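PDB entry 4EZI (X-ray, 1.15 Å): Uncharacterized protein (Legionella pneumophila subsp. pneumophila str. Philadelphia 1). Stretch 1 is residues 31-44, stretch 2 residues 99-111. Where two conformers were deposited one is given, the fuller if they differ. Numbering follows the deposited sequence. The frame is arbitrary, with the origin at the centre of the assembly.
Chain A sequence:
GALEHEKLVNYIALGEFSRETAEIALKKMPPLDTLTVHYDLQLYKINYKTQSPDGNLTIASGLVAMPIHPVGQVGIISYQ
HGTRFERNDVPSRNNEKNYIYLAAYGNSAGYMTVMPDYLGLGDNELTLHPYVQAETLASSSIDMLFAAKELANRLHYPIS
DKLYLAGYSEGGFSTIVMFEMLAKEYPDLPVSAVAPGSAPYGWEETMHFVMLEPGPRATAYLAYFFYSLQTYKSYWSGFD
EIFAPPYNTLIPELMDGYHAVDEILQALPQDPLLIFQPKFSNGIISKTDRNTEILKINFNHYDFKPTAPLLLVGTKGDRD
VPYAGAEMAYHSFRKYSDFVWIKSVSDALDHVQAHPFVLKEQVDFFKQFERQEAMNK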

# COMPACT_ATOMS: atom_id res chain seq x y z
N PRO A 31 -12.51 -4.00 -15.29
CA PRO A 31 -13.16 -5.26 -15.58
C PRO A 31 -13.66 -6.00 -14.32
O PRO A 31 -13.98 -7.18 -14.39
CB PRO A 31 -12.03 -6.05 -16.24
CG PRO A 31 -10.83 -5.62 -15.49
CD PRO A 31 -11.04 -4.14 -15.29
N LEU A 32 -13.75 -5.31 -13.19
CA LEU A 32 -14.18 -5.92 -11.93
C LEU A 32 -15.68 -6.26 -11.95
O LEU A 32 -16.15 -7.04 -11.13
CB LEU A 32 -13.82 -5.03 -10.75
CG LEU A 32 -12.31 -4.96 -10.54
CD1 LEU A 32 -11.98 -3.76 -9.66
CD2 LEU A 32 -11.71 -6.27 -10.00
N ASP A 33 -16.39 -5.66 -12.88
CA ASP A 33 -17.80 -5.93 -13.07
C ASP A 33 -18.06 -7.39 -13.48
O ASP A 33 -19.19 -7.86 -13.40
CB ASP A 33 -18.40 -4.94 -14.08
CG ASP A 33 -17.78 -5.04 -15.47
OD1 ASP A 33 -16.58 -5.38 -15.60
OD2 ASP A 33 -18.51 -4.76 -16.46
N THR A 34 -17.01 -8.10 -13.90
CA THR A 34 -17.12 -9.50 -14.28
C THR A 34 -17.06 -10.45 -13.07
O THR A 34 -17.28 -11.66 -13.22
CB THR A 34 -16.04 -9.91 -15.32
OG1 THR A 34 -14.74 -9.84 -14.73
CG2 THR A 34 -16.09 -9.02 -16.55
N LEU A 35 -16.75 -9.94 -11.88
CA LEU A 35 -16.73 -10.78 -10.68
C LEU A 35 -18.15 -11.02 -10.21
O LEU A 35 -19.01 -10.15 -10.32
CB LEU A 35 -15.92 -10.09 -9.58
CG LEU A 35 -14.42 -9.91 -9.86
CD1 LEU A 35 -13.76 -9.13 -8.71
CD2 LEU A 35 -13.73 -11.25 -9.99
N THR A 36 -18.39 -12.21 -9.68
CA THR A 36 -19.67 -12.58 -9.10
C THR A 36 -19.64 -12.35 -7.59
O THR A 36 -18.67 -12.72 -6.93
CB THR A 36 -19.94 -14.09 -9.36
OG1 THR A 36 -19.96 -14.34 -10.77
CG2 THR A 36 -21.27 -14.51 -8.77
N VAL A 37 -20.69 -11.74 -7.06
CA VAL A 37 -20.80 -11.50 -5.62
C VAL A 37 -21.53 -12.66 -4.95
O VAL A 37 -22.56 -13.12 -5.44
CB VAL A 37 -21.49 -10.14 -5.28
CG1 VAL A 37 -20.80 -8.99 -6.02
CG2 VAL A 37 -22.98 -10.14 -5.60
N HIS A 38 -20.99 -13.13 -3.83
CA HIS A 38 -21.51 -14.28 -3.09
C HIS A 38 -21.86 -13.99 -1.63
O HIS A 38 -22.57 -14.80 -1.03
CB HIS A 38 -20.51 -15.44 -3.12
CG HIS A 38 -20.09 -15.87 -4.48
ND1 HIS A 38 -20.90 -16.66 -5.29
CD2 HIS A 38 -18.95 -15.65 -5.18
CE1 HIS A 38 -20.26 -16.89 -6.42
NE2 HIS A 38 -19.08 -16.29 -6.38
N TYR A 39 -21.37 -12.88 -1.06
CA TYR A 39 -21.46 -12.62 0.39
C TYR A 39 -21.83 -11.21 0.72
O TYR A 39 -21.54 -10.30 -0.06
CB TYR A 39 -20.10 -12.88 1.04
CG TYR A 39 -19.66 -14.31 0.89
CD1 TYR A 39 -20.29 -15.29 1.63
CD2 TYR A 39 -18.65 -14.68 0.03
CE1 TYR A 39 -19.92 -16.61 1.49
CE2 TYR A 39 -18.26 -16.00 -0.12
CZ TYR A 39 -18.89 -16.96 0.63
OH TYR A 39 -18.52 -18.29 0.48
N ASP A 40 -22.48 -11.07 1.88
CA ASP A 40 -22.53 -9.81 2.61
C ASP A 40 -21.35 -9.81 3.61
O ASP A 40 -20.94 -10.88 4.06
CB ASP A 40 -23.87 -9.66 3.35
CG ASP A 40 -25.05 -9.90 2.47
OD1 ASP A 40 -25.18 -9.19 1.47
OD2 ASP A 40 -25.87 -10.80 2.77
N LEU A 41 -20.85 -8.63 3.97
CA LEU A 41 -19.75 -8.53 4.96
C LEU A 41 -20.20 -7.82 6.21
O LEU A 41 -21.03 -6.90 6.14
CB LEU A 41 -18.54 -7.76 4.39
CG LEU A 41 -18.12 -8.07 2.96
CD1 LEU A 41 -16.95 -7.18 2.55
CD2 LEU A 41 -17.77 -9.56 2.82
N GLN A 42 -19.63 -8.19 7.36
CA GLN A 42 -19.68 -7.39 8.58
C GLN A 42 -18.36 -6.63 8.69
O GLN A 42 -17.27 -7.20 8.52
CB GLN A 42 -19.87 -8.28 9.80
CG GLN A 42 -19.73 -7.56 11.18
CD GLN A 42 -20.81 -6.55 11.50
OE1 GLN A 42 -21.99 -6.88 11.46
NE2 GLN A 42 -20.41 -5.32 11.86
N LEU A 43 -18.46 -5.33 9.00
CA LEU A 43 -17.31 -4.45 9.08
C LEU A 43 -17.00 -4.04 10.51
O LEU A 43 -17.92 -3.74 11.28
CB LEU A 43 -17.59 -3.16 8.28
CG LEU A 43 -18.02 -3.27 6.83
CD1 LEU A 43 -18.13 -1.87 6.20
CD2 LEU A 43 -17.04 -4.05 6.08
N TYR A 44 -15.70 -3.95 10.80
CA TYR A 44 -15.18 -3.45 12.06
C TYR A 44 -14.05 -2.48 11.79
O TYR A 44 -13.18 -2.76 10.94
CB TYR A 44 -14.64 -4.58 12.92
CG TYR A 44 -15.71 -5.51 13.44
CD1 TYR A 44 -16.44 -5.19 14.57
CD2 TYR A 44 -15.97 -6.71 12.80
CE1 TYR A 44 -17.42 -6.04 15.07
CE2 TYR A 44 -16.99 -7.56 13.28
CZ TYR A 44 -17.70 -7.20 14.41
OH TYR A 44 -18.68 -8.04 14.89
N TYR A 99 -14.97 0.97 -1.52
CA TYR A 99 -15.90 -0.10 -1.73
C TYR A 99 -15.34 -1.19 -2.65
O TYR A 99 -15.62 -2.37 -2.45
CB TYR A 99 -17.22 0.39 -2.32
CG TYR A 99 -18.16 1.13 -1.38
CD1 TYR A 99 -17.82 1.47 -0.08
CD2 TYR A 99 -19.41 1.49 -1.83
CE1 TYR A 99 -18.73 2.10 0.74
CE2 TYR A 99 -20.32 2.12 -1.03
CZ TYR A 99 -19.97 2.43 0.25
OH TYR A 99 -20.90 3.04 1.09
N ILE A 100 -14.62 -0.79 -3.69
CA ILE A 100 -14.17 -1.77 -4.67
C ILE A 100 -13.29 -2.86 -4.05
O ILE A 100 -13.34 -4.01 -4.48
CB ILE A 100 -13.44 -1.07 -5.86
CG1 ILE A 100 -13.33 -1.99 -7.05
CG2 ILE A 100 -12.11 -0.47 -5.45
CD1 ILE A 100 -14.69 -2.34 -7.69
N TYR A 101 -12.49 -2.50 -3.05
CA TYR A 101 -11.61 -3.47 -2.39
C TYR A 101 -12.40 -4.49 -1.61
O TYR A 101 -12.17 -5.69 -1.70
CB TYR A 101 -10.55 -2.77 -1.52
CG TYR A 101 -9.88 -1.66 -2.27
CD1 TYR A 101 -8.98 -1.94 -3.27
CD2 TYR A 101 -10.22 -0.34 -2.05
CE1 TYR A 101 -8.42 -0.93 -4.08
CE2 TYR A 101 -9.70 0.67 -2.83
CZ TYR A 101 -8.80 0.38 -3.84
OH TYR A 101 -8.30 1.41 -4.60
N LEU A 102 -13.40 -4.01 -0.87
CA LEU A 102 -14.31 -4.91 -0.16
C LEU A 102 -15.10 -5.80 -1.11
O LEU A 102 -15.23 -7.01 -0.90
CB LEU A 102 -15.29 -4.12 0.70
CG LEU A 102 -14.68 -3.30 1.82
CD1 LEU A 102 -15.82 -2.67 2.61
CD2 LEU A 102 -13.80 -4.15 2.75
N ALA A 103 -15.60 -5.20 -2.19
CA ALA A 103 -16.43 -5.92 -3.13
C ALA A 103 -15.66 -7.05 -3.80
O ALA A 103 -16.16 -8.17 -3.94
CB ALA A 103 -17.02 -4.95 -4.15
N ALA A 104 -14.45 -6.74 -4.25
CA ALA A 104 -13.66 -7.72 -4.98
C ALA A 104 -13.14 -8.83 -4.07
O ALA A 104 -13.29 -10.01 -4.37
CB ALA A 104 -12.51 -7.00 -5.72
N TYR A 105 -12.51 -8.44 -2.97
CA TYR A 105 -11.85 -9.40 -2.10
C TYR A 105 -12.77 -10.09 -1.11
O TYR A 105 -12.50 -11.23 -0.72
CB TYR A 105 -10.71 -8.73 -1.34
CG TYR A 105 -9.49 -8.40 -2.17
CD1 TYR A 105 -8.73 -9.41 -2.71
CD2 TYR A 105 -9.09 -7.08 -2.41
CE1 TYR A 105 -7.60 -9.14 -3.48
CE2 TYR A 105 -7.97 -6.79 -3.17
CZ TYR A 105 -7.22 -7.82 -3.71
OH TYR A 105 -6.07 -7.58 -4.44
N GLY A 106 -13.79 -9.37 -0.66
CA GLY A 106 -14.70 -9.84 0.36
C GLY A 106 -15.99 -10.37 -0.22
O GLY A 106 -16.25 -11.58 -0.17
N ASN A 107 -16.82 -9.48 -0.78
CA ASN A 107 -18.12 -9.93 -1.26
C ASN A 107 -18.03 -10.95 -2.37
O ASN A 107 -18.87 -11.85 -2.43
CB ASN A 107 -19.01 -8.78 -1.71
CG ASN A 107 -19.19 -7.72 -0.65
OD1 ASN A 107 -18.33 -6.88 -0.50
ND2 ASN A 107 -20.33 -7.74 0.04
N SER A 108 -17.04 -10.82 -3.26
CA SER A 108 -16.84 -11.77 -4.34
C SER A 108 -15.90 -12.90 -3.93
O SER A 108 -16.32 -14.06 -3.87
CB SER A 108 -16.34 -11.08 -5.63
OG SER A 108 -16.10 -12.04 -6.63
N ALA A 109 -14.64 -12.58 -3.63
CA ALA A 109 -13.66 -13.66 -3.43
C ALA A 109 -13.89 -14.43 -2.14
O ALA A 109 -13.43 -15.56 -2.01
CB ALA A 109 -12.22 -13.11 -3.49
N GLY A 110 -14.59 -13.84 -1.18
CA GLY A 110 -14.90 -14.50 0.08
C GLY A 110 -13.80 -14.51 1.13
O GLY A 110 -13.83 -15.32 2.04
N TYR A 111 -12.86 -13.57 1.04
CA TYR A 111 -11.77 -13.49 1.99
C TYR A 111 -12.11 -12.50 3.09
O TYR A 111 -12.78 -11.49 2.88
CB TYR A 111 -10.47 -13.04 1.30
CG TYR A 111 -10.02 -13.89 0.11
CD1 TYR A 111 -10.25 -15.25 0.06
CD2 TYR A 111 -9.35 -13.30 -0.95
CE1 TYR A 111 -9.80 -16.01 -1.02
CE2 TYR A 111 -8.92 -14.03 -2.02
CZ TYR A 111 -9.15 -15.39 -2.07
OH TYR A 111 -8.70 -16.12 -3.15

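Stretch 1 runs from a 3-10 turn through an extended loop into a strand, and packs along the helix of stretch 2. The N-to-C directions of strand and helix differ by 123°. Leu-32 opens the contact: its CD1 lies 3.4 Å from Ile-100 CG1, a tight apolar pair. Leu-35 follows, with CD1 3.9 Å from Ala-104 CB; the two apolar side chains pack together.

The polar contacts come next. Thr-36 O accepts a hydrogen bond from Ser-108 OG (2.7 Å). At Val-37 the backbones come close, CA to Ser-108 CA being 4.2 Å. Asn-107 O then takes two backbone hydrogen bonds, from His-38 N (2.8 Å) and Tyr-39 N (3.0 Å). No backbone NH of stretch 2 bonds to this oxygen. The first is nearly straight, at 166°; the second is more bent, at 136°. Asn-107 ND2 returns a bond to Tyr-39 O (2.8 Å), so one residue serves the loop with both backbone and side chain.

The Tyr-39 ring reaches Gly-110, CE2 to CA 3.7 Å. A CB on this positive-phi glycine would clash with CE2. Leu-41 CD2 packs 3.6 Å from Gly-106 C, where a CB would strike Leu-41 CD1. Leu-43 closes the contact, CD2 lying 3.9 Å from Leu-102 CD1.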